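Local coordinates for putative MCP-type signal transduction protein (Campylobacter jejuni subsp. jejuni serotype O:2, PDB 4WY9) that forms the periplasmic tandem-PAS sensing domain of the chemoreceptor Tlp1, which probably recognises ligands indirectly to guide chemotaxis, at residues Ala129-Val134 / Arg152-Asn157; Tyr80-Asp85 / Asp136-Ala141; Phe255-Ser260 / Ala280-Ala285. All coordinates share one frame; numbering follows the deposited sequence. Where two conformers were deposited one is given.

How the contacts relate
Two PAS-like modules follow the long helix 8-51, and the contacts divide between them. In the first, 80-85 opens contact 2, 129-134 opens contact 1, 136-141 closes contact 2, and 152-157 closes contact 1; the two loops therefore cross. Both use the helix 132-140 region, one at its start and the other near its end, and fasten it to one antiparallel sheet; they touch where Leu131 meets Tyr80 and Val134 meets Tyr82. In series after them, contact 3 closes a separate loop in the second module, joining edge strand 253-258 and the loop after it to strand 277-286. Its centre is about 28 Å from that of contact 1 and 38 Å from that of contact 2.

Contact 1: residues Ala129-Val134 / Arg152-Asn157; sequences ANLQVV and RPIKMN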
# COMPACT_ATOMS: atom_id res chain seq x y z
N ALA A 129 -0.50 9.75 -12.95
CA ALA A 129 -1.69 10.54 -13.14
C ALA A 129 -2.94 9.70 -13.29
O ALA A 129 -4.03 10.12 -12.93
CB ALA A 129 -1.53 11.48 -14.34
N ASN A 130 -2.78 8.49 -13.81
CA ASN A 130 -3.90 7.60 -14.05
C ASN A 130 -4.20 6.60 -12.93
O ASN A 130 -5.11 5.79 -13.05
CB ASN A 130 -3.67 6.86 -15.38
CG ASN A 130 -3.75 7.77 -16.61
OD1 ASN A 130 -4.45 8.78 -16.59
ND2 ASN A 130 -2.99 7.47 -17.63
N LEU A 131 -3.49 6.73 -11.80
CA LEU A 131 -3.80 5.88 -10.65
C LEU A 131 -5.25 6.06 -10.22
O LEU A 131 -5.78 7.18 -10.25
CB LEU A 131 -2.90 6.23 -9.48
CG LEU A 131 -1.43 5.84 -9.54
CD1 LEU A 131 -0.70 6.49 -8.38
CD2 LEU A 131 -1.25 4.34 -9.52
N GLN A 132 -5.87 4.97 -9.80
CA GLN A 132 -7.24 5.06 -9.29
C GLN A 132 -7.39 6.07 -8.13
O GLN A 132 -8.35 6.80 -8.09
CB GLN A 132 -7.77 3.69 -8.88
CG GLN A 132 -9.25 3.67 -8.61
CD GLN A 132 -10.06 3.95 -9.87
OE1 GLN A 132 -9.86 3.32 -10.89
NE2 GLN A 132 -10.94 4.90 -9.80
N VAL A 133 -6.43 6.09 -7.20
CA VAL A 133 -6.56 7.03 -6.09
C VAL A 133 -6.53 8.47 -6.60
O VAL A 133 -7.23 9.33 -6.05
CB VAL A 133 -5.49 6.82 -4.96
CG1 VAL A 133 -5.74 5.55 -4.17
CG2 VAL A 133 -4.06 6.88 -5.47
N VAL A 134 -5.72 8.74 -7.61
CA VAL A 134 -5.63 10.07 -8.18
C VAL A 134 -6.94 10.44 -8.86
O VAL A 134 -7.47 11.55 -8.68
CB VAL A 134 -4.46 10.21 -9.17
CG1 VAL A 134 -4.54 11.50 -9.93
CG2 VAL A 134 -3.13 10.06 -8.42
N ARG A 152 -5.91 -0.41 -3.96
CA ARG A 152 -5.75 -1.85 -3.83
C ARG A 152 -4.35 -2.20 -4.35
O ARG A 152 -3.68 -1.37 -4.99
CB ARG A 152 -6.86 -2.58 -4.57
CG ARG A 152 -7.01 -2.19 -6.04
CD ARG A 152 -7.51 -3.35 -6.88
NE ARG A 152 -6.45 -4.36 -6.95
CZ ARG A 152 -6.54 -5.48 -7.64
NH1 ARG A 152 -7.68 -5.76 -8.29
NH2 ARG A 152 -5.52 -6.35 -7.58
N PRO A 153 -3.89 -3.44 -4.13
CA PRO A 153 -2.61 -3.83 -4.70
C PRO A 153 -2.65 -3.82 -6.22
O PRO A 153 -3.59 -4.34 -6.81
CB PRO A 153 -2.38 -5.25 -4.15
CG PRO A 153 -3.20 -5.26 -2.91
CD PRO A 153 -4.42 -4.50 -3.26
N ILE A 154 -1.65 -3.20 -6.84
CA ILE A 154 -1.59 -3.06 -8.29
C ILE A 154 -0.19 -3.30 -8.78
O ILE A 154 0.77 -3.22 -8.00
CB ILE A 154 -2.06 -1.67 -8.78
CG1 ILE A 154 -1.15 -0.56 -8.30
CG2 ILE A 154 -3.53 -1.39 -8.44
CD1 ILE A 154 -1.40 0.79 -8.92
N LYS A 155 -0.06 -3.60 -10.07
CA LYS A 155 1.23 -3.63 -10.73
C LYS A 155 1.63 -2.21 -11.11
O LYS A 155 0.79 -1.41 -11.59
CB LYS A 155 1.17 -4.51 -11.97
CG LYS A 155 2.43 -4.53 -12.81
CD LYS A 155 2.17 -4.99 -14.27
CE LYS A 155 1.44 -6.28 -14.42
NZ LYS A 155 1.07 -6.55 -15.84
N MET A 156 2.90 -1.86 -10.89
CA MET A 156 3.43 -0.58 -11.37
C MET A 156 4.78 -0.83 -12.02
O MET A 156 5.44 -1.85 -11.79
CB MET A 156 3.57 0.43 -10.26
CG MET A 156 2.28 0.85 -9.63
SD MET A 156 2.48 2.10 -8.34
CE MET A 156 2.80 3.56 -9.30
N ASN A 157 5.20 0.12 -12.83
CA ASN A 157 6.50 0.09 -13.46
C ASN A 157 6.95 1.51 -13.66
O ASN A 157 6.50 2.19 -14.60
CB ASN A 157 6.49 -0.70 -14.77
CG ASN A 157 7.87 -0.90 -15.33
OD1 ASN A 157 8.74 -0.02 -15.22
ND2 ASN A 157 8.12 -2.08 -15.87
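Leu131 meets Ile154 and Met156 in a buried, wholly apolar contact in the first PAS-like module, where the start of helix 132-140 faces the short strand 154-156. Leu131 occupies the N-cap position of the helix, and a single one of its methyls does the touching. CD2 of Leu131 lies 3.6 Å from CD1 of Ile154 and 4.1 Å from CE of Met156, and each partner side chain crosses the leucine at about a right angle. Ile154 and Met156 alternate along the strand with Lys155, so both reach toward the helix start from one face. Ile154 gets there with CG1 placed between its backbone N and carbonyl carbon (chi1 64°), whereas the Met156 chain bends at its thioether to bring the end methyl round. Asn167 of the adjoining strand 163-173 touches all three side chains, and Tyr80 packs on Leu131 as well.

At the beginning of 152-157 the chemistry changes. Arg152 curls round to the carbonyl oxygen of the next residue, Pro153, and grips it side-on, with NE 2.9 Å from that O and NH2 equally close. The same guanidinium group bonds to Leu228 O and makes a cation-pi contact with Phe217. No hydrogen bond joins the two segments, so methyl packing, which imposes little directional constraint, holds the helix start against a strand whose backbone is hydrogen-bonded to strand 163-173.

Contact 2: residues Tyr80-Asp85 / Asp136-Ala141; sequences YLYLID and DILKKA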
# COMPACT_ATOMS: atom_id res chain seq x y z
N TYR A 80 5.21 11.35 -5.02
CA TYR A 80 4.83 12.15 -6.20
C TYR A 80 3.93 13.29 -5.89
O TYR A 80 3.04 13.20 -5.03
CB TYR A 80 4.19 11.26 -7.28
CG TYR A 80 3.15 10.30 -6.76
CD1 TYR A 80 1.80 10.68 -6.62
CD2 TYR A 80 3.50 9.00 -6.39
CE1 TYR A 80 0.88 9.78 -6.16
CE2 TYR A 80 2.55 8.11 -5.90
CZ TYR A 80 1.25 8.51 -5.79
OH TYR A 80 0.29 7.62 -5.31
N LEU A 81 4.14 14.40 -6.60
CA LEU A 81 3.25 15.54 -6.63
C LEU A 81 2.76 15.73 -8.04
O LEU A 81 3.54 16.03 -8.94
CB LEU A 81 3.92 16.81 -6.12
CG LEU A 81 3.02 18.05 -6.15
CD1 LEU A 81 1.82 17.91 -5.24
CD2 LEU A 81 3.80 19.29 -5.79
N TYR A 82 1.46 15.55 -8.24
CA TYR A 82 0.79 15.78 -9.52
C TYR A 82 0.07 17.12 -9.40
O TYR A 82 -0.73 17.30 -8.50
CB TYR A 82 -0.16 14.62 -9.81
CG TYR A 82 -1.11 14.80 -10.97
CD1 TYR A 82 -0.74 15.46 -12.13
CD2 TYR A 82 -2.38 14.27 -10.91
CE1 TYR A 82 -1.63 15.60 -13.19
CE2 TYR A 82 -3.27 14.40 -11.94
CZ TYR A 82 -2.91 15.07 -13.08
OH TYR A 82 -3.82 15.18 -14.10
N LEU A 83 0.36 18.07 -10.28
CA LEU A 83 -0.37 19.33 -10.33
C LEU A 83 -1.18 19.40 -11.62
O LEU A 83 -0.62 19.20 -12.70
CB LEU A 83 0.57 20.51 -10.24
CG LEU A 83 1.38 20.63 -8.93
CD1 LEU A 83 2.29 21.82 -8.98
CD2 LEU A 83 0.49 20.72 -7.73
N ILE A 84 -2.46 19.71 -11.51
CA ILE A 84 -3.36 19.68 -12.66
C ILE A 84 -3.15 20.85 -13.62
O ILE A 84 -3.37 20.70 -14.85
CB ILE A 84 -4.85 19.68 -12.22
CG1 ILE A 84 -5.07 18.67 -11.10
CG2 ILE A 84 -5.78 19.41 -13.38
CD1 ILE A 84 -6.42 18.89 -10.40
N ASP A 85 -2.74 22.01 -13.11
CA ASP A 85 -2.60 23.19 -13.96
C ASP A 85 -1.54 24.13 -13.38
O ASP A 85 -1.85 25.23 -12.97
CB ASP A 85 -3.93 23.88 -14.19
CG ASP A 85 -3.84 25.00 -15.22
OD1 ASP A 85 -3.01 24.94 -16.16
OD2 ASP A 85 -4.66 25.93 -15.13
N ASP A 136 -9.89 9.18 -8.29
CA ASP A 136 -10.92 9.33 -7.26
C ASP A 136 -10.83 10.68 -6.58
O ASP A 136 -11.85 11.30 -6.28
CB ASP A 136 -10.82 8.22 -6.24
CG ASP A 136 -11.26 6.88 -6.77
OD1 ASP A 136 -11.91 6.82 -7.84
OD2 ASP A 136 -10.97 5.87 -6.10
N ILE A 137 -9.62 11.13 -6.28
CA ILE A 137 -9.45 12.44 -5.65
C ILE A 137 -9.98 13.54 -6.58
O ILE A 137 -10.72 14.42 -6.14
CB ILE A 137 -7.97 12.68 -5.29
CG1 ILE A 137 -7.58 11.84 -4.10
CG2 ILE A 137 -7.72 14.16 -4.97
CD1 ILE A 137 -6.13 11.75 -3.78
N LEU A 138 -9.56 13.52 -7.84
CA LEU A 138 -9.98 14.57 -8.78
C LEU A 138 -11.49 14.63 -8.88
O LEU A 138 -12.07 15.72 -8.98
CB LEU A 138 -9.37 14.35 -10.16
CG LEU A 138 -7.86 14.41 -10.25
CD1 LEU A 138 -7.36 14.37 -11.64
CD2 LEU A 138 -7.24 15.57 -9.51
N LYS A 139 -12.14 13.47 -8.85
CA LYS A 139 -13.59 13.41 -9.01
C LYS A 139 -14.36 13.74 -7.73
O LYS A 139 -15.44 14.34 -7.81
CB LYS A 139 -13.98 11.99 -9.52
CG LYS A 139 -15.48 11.72 -9.65
CD LYS A 139 -16.04 12.42 -10.86
CE LYS A 139 -17.56 12.31 -10.94
NZ LYS A 139 -18.21 13.02 -9.79
N LYS A 140 -13.85 13.31 -6.56
CA LYS A 140 -14.65 13.29 -5.35
C LYS A 140 -14.16 14.17 -4.20
O LYS A 140 -14.93 14.48 -3.29
CB LYS A 140 -14.75 11.85 -4.81
CG LYS A 140 -15.21 10.85 -5.84
CD LYS A 140 -15.51 9.52 -5.24
CE LYS A 140 -14.37 8.88 -4.56
NZ LYS A 140 -14.78 7.48 -4.17
N ALA A 141 -12.88 14.54 -4.20
CA ALA A 141 -12.34 15.21 -3.04
C ALA A 141 -12.95 16.60 -2.86
O ALA A 141 -13.13 17.34 -3.84
CB ALA A 141 -10.82 15.30 -3.10
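Near its end, helix 132-140 packs through Leu138 on Tyr82 of strand 78-83, in the antiparallel sheet, and on Ile84 just beyond that strand. The two leucine methyls divide the work. CD1 of Leu138 comes to 4.1 Å from CE2 of Tyr82, approaching the ring obliquely while the side chains cross at about a right angle. CD2 of Leu138 turns to the isoleucine and lies 3.5 Å from CD1 of Ile84 in one of that residue's two deposited conformers; here the side chains run past one another in opposite directions.

This is the helix-on-sheet layer of a PAS-like Cache module. One helical turn contributes both Leu138 and Ile137, the latter packing on Val182, Ala169 and Pro171 of neighbouring strands, so that the helix spans several strands. Tyr82 and Ile84 present their side chains on the same side of the chain, Tyr82 with CG anti to its N (chi1 170°), which carries the ring out to the helix.

The helix ends close by: Lys140 N bonds to Asp136 O at 2.8 Å, and Ala141 N to Ile137 O at 2.9 Å. Ala141 is the first residue to leave helical backbone angles, and it rests on Val179 and Pro171.

Contact 3: residues Phe255-Ser260 / Ala280-Ala285; sequences FNYIAS and AVLVTA. With ACT (acetate ion), chain B.
Tyr257 leans across toward Thr284 and Leu282 in the second PAS-like module, whose five-stranded antiparallel sheet has the PAS strand order 2-1-5-4-3. Edge strand 253-258 and strand 277-286 are not neighbours here: strand 264-274 runs between them, so the meeting is one of side chains, without hydrogen bonds across it.

The direct contacts are van der Waals ones. The nearest sets CD2 of Tyr257 4.0 Å from CG2 of Thr284, which comes to the ring obliquely. A distant hydroxyl-methyl approach, OH of Tyr257 to CD1 of Leu282 at 4.5 Å, depends on which of the leucine's two deposited conformers is taken. A chi1 of 177° extends the tyrosine away from its own backbone nitrogen and over this side of the sheet. On the opposite side, Val281 and Val283 pack on helix 8-51.

Among the polar contacts, Thr284 OG1 accepts a bond from Leu208 N, outside the tyrosine contact. The others gather round an acetate ion, probably taken from the crystallisation liquor. Its OXT accepts two bonds, from Tyr257 OH at 2.6 Å and from Ser260 N at 2.8 Å (N-H...O angle 155°), and sits at the edge of the tyrosine ring near its plane. His221 NE2 also binds the ion. A small carboxylate can thus occupy this pocket, though that does not establish the natural ligand. The other oxygen, acetate O, takes a bond from Ser260 OG at 2.6 Å.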
# COMPACT_ATOMS: atom_id res chain seq x y z
N PHE A 255 -9.63 -20.61 11.89
CA PHE A 255 -10.56 -21.43 11.17
C PHE A 255 -9.94 -22.68 10.60
O PHE A 255 -8.74 -22.70 10.31
CB PHE A 255 -11.19 -20.60 10.01
CG PHE A 255 -11.76 -19.31 10.44
CD1 PHE A 255 -12.99 -19.24 11.02
CD2 PHE A 255 -11.02 -18.15 10.32
CE1 PHE A 255 -13.52 -18.05 11.47
CE2 PHE A 255 -11.54 -16.93 10.75
CZ PHE A 255 -12.79 -16.89 11.31
N ASN A 256 -10.74 -23.69 10.39
CA ASN A 256 -10.39 -24.76 9.47
C ASN A 256 -10.44 -24.18 8.06
O ASN A 256 -11.37 -23.45 7.72
CB ASN A 256 -11.35 -25.94 9.61
CG ASN A 256 -11.07 -26.79 10.86
OD1 ASN A 256 -10.47 -26.35 11.85
ND2 ASN A 256 -11.55 -27.98 10.85
N TYR A 257 -9.46 -24.51 7.24
CA TYR A 257 -9.29 -23.86 5.95
C TYR A 257 -8.62 -24.79 4.97
O TYR A 257 -7.60 -25.35 5.26
CB TYR A 257 -8.43 -22.60 6.13
CG TYR A 257 -8.09 -21.84 4.86
CD1 TYR A 257 -9.03 -21.04 4.24
CD2 TYR A 257 -6.81 -21.90 4.31
CE1 TYR A 257 -8.73 -20.34 3.10
CE2 TYR A 257 -6.49 -21.18 3.17
CZ TYR A 257 -7.46 -20.42 2.56
OH TYR A 257 -7.18 -19.73 1.41
N ILE A 258 -9.18 -24.91 3.77
CA ILE A 258 -8.56 -25.68 2.71
C ILE A 258 -7.91 -24.71 1.74
O ILE A 258 -8.60 -23.93 1.09
CB ILE A 258 -9.55 -26.59 1.97
CG1 ILE A 258 -10.16 -27.59 2.96
CG2 ILE A 258 -8.85 -27.29 0.83
CD1 ILE A 258 -11.16 -28.50 2.33
N ALA A 259 -6.58 -24.74 1.69
CA ALA A 259 -5.81 -23.75 0.95
C ALA A 259 -5.84 -24.00 -0.55
O ALA A 259 -6.28 -25.05 -1.00
CB ALA A 259 -4.38 -23.74 1.43
N SER A 260 -5.38 -23.01 -1.32
CA SER A 260 -5.41 -23.09 -2.77
C SER A 260 -4.53 -24.22 -3.30
O SER A 260 -4.74 -24.69 -4.42
CB SER A 260 -4.96 -21.75 -3.38
OG SER A 260 -3.63 -21.47 -3.04
N ALA A 280 -6.05 -7.59 5.82
CA ALA A 280 -5.92 -8.72 6.72
C ALA A 280 -4.61 -9.45 6.47
O ALA A 280 -4.13 -9.51 5.33
CB ALA A 280 -7.08 -9.70 6.55
N VAL A 281 -4.04 -9.99 7.54
CA VAL A 281 -3.00 -10.97 7.43
C VAL A 281 -3.62 -12.33 7.65
O VAL A 281 -4.37 -12.53 8.61
CB VAL A 281 -1.83 -10.75 8.43
CG1 VAL A 281 -0.80 -11.84 8.31
CG2 VAL A 281 -1.21 -9.39 8.18
N LEU A 282 -3.33 -13.26 6.75
CA LEU A 282 -3.77 -14.65 6.79
C LEU A 282 -2.52 -15.49 6.94
O LEU A 282 -1.58 -15.38 6.16
CB LEU A 282 -4.52 -15.00 5.50
CG LEU A 282 -5.08 -16.41 5.26
CD1 LEU A 282 -6.15 -16.41 4.19
CD2 LEU A 282 -3.98 -17.35 4.84
N VAL A 283 -2.51 -16.40 7.92
CA VAL A 283 -1.42 -17.33 8.08
C VAL A 283 -1.98 -18.73 8.29
O VAL A 283 -2.90 -18.92 9.10
CB VAL A 283 -0.46 -16.97 9.24
CG1 VAL A 283 0.65 -18.00 9.37
CG2 VAL A 283 0.14 -15.60 9.01
N THR A 284 -1.44 -19.70 7.57
CA THR A 284 -1.89 -21.07 7.66
C THR A 284 -0.85 -22.01 8.21
O THR A 284 0.37 -21.74 8.19
CB THR A 284 -2.31 -21.61 6.31
OG1 THR A 284 -1.15 -21.82 5.51
CG2 THR A 284 -3.28 -20.69 5.62
N ALA A 285 -1.33 -23.16 8.71
CA ALA A 285 -0.53 -24.31 9.09
C ALA A 285 -1.25 -25.56 8.60
O ALA A 285 -2.32 -25.87 9.10
CB ALA A 285 -0.32 -24.37 10.60
C ACT B . -4.07 -19.80 0.01
O ACT B . -3.26 -19.99 -0.95
OXT ACT B . -5.08 -20.56 0.09
CH3 ACT B . -3.86 -18.69 0.97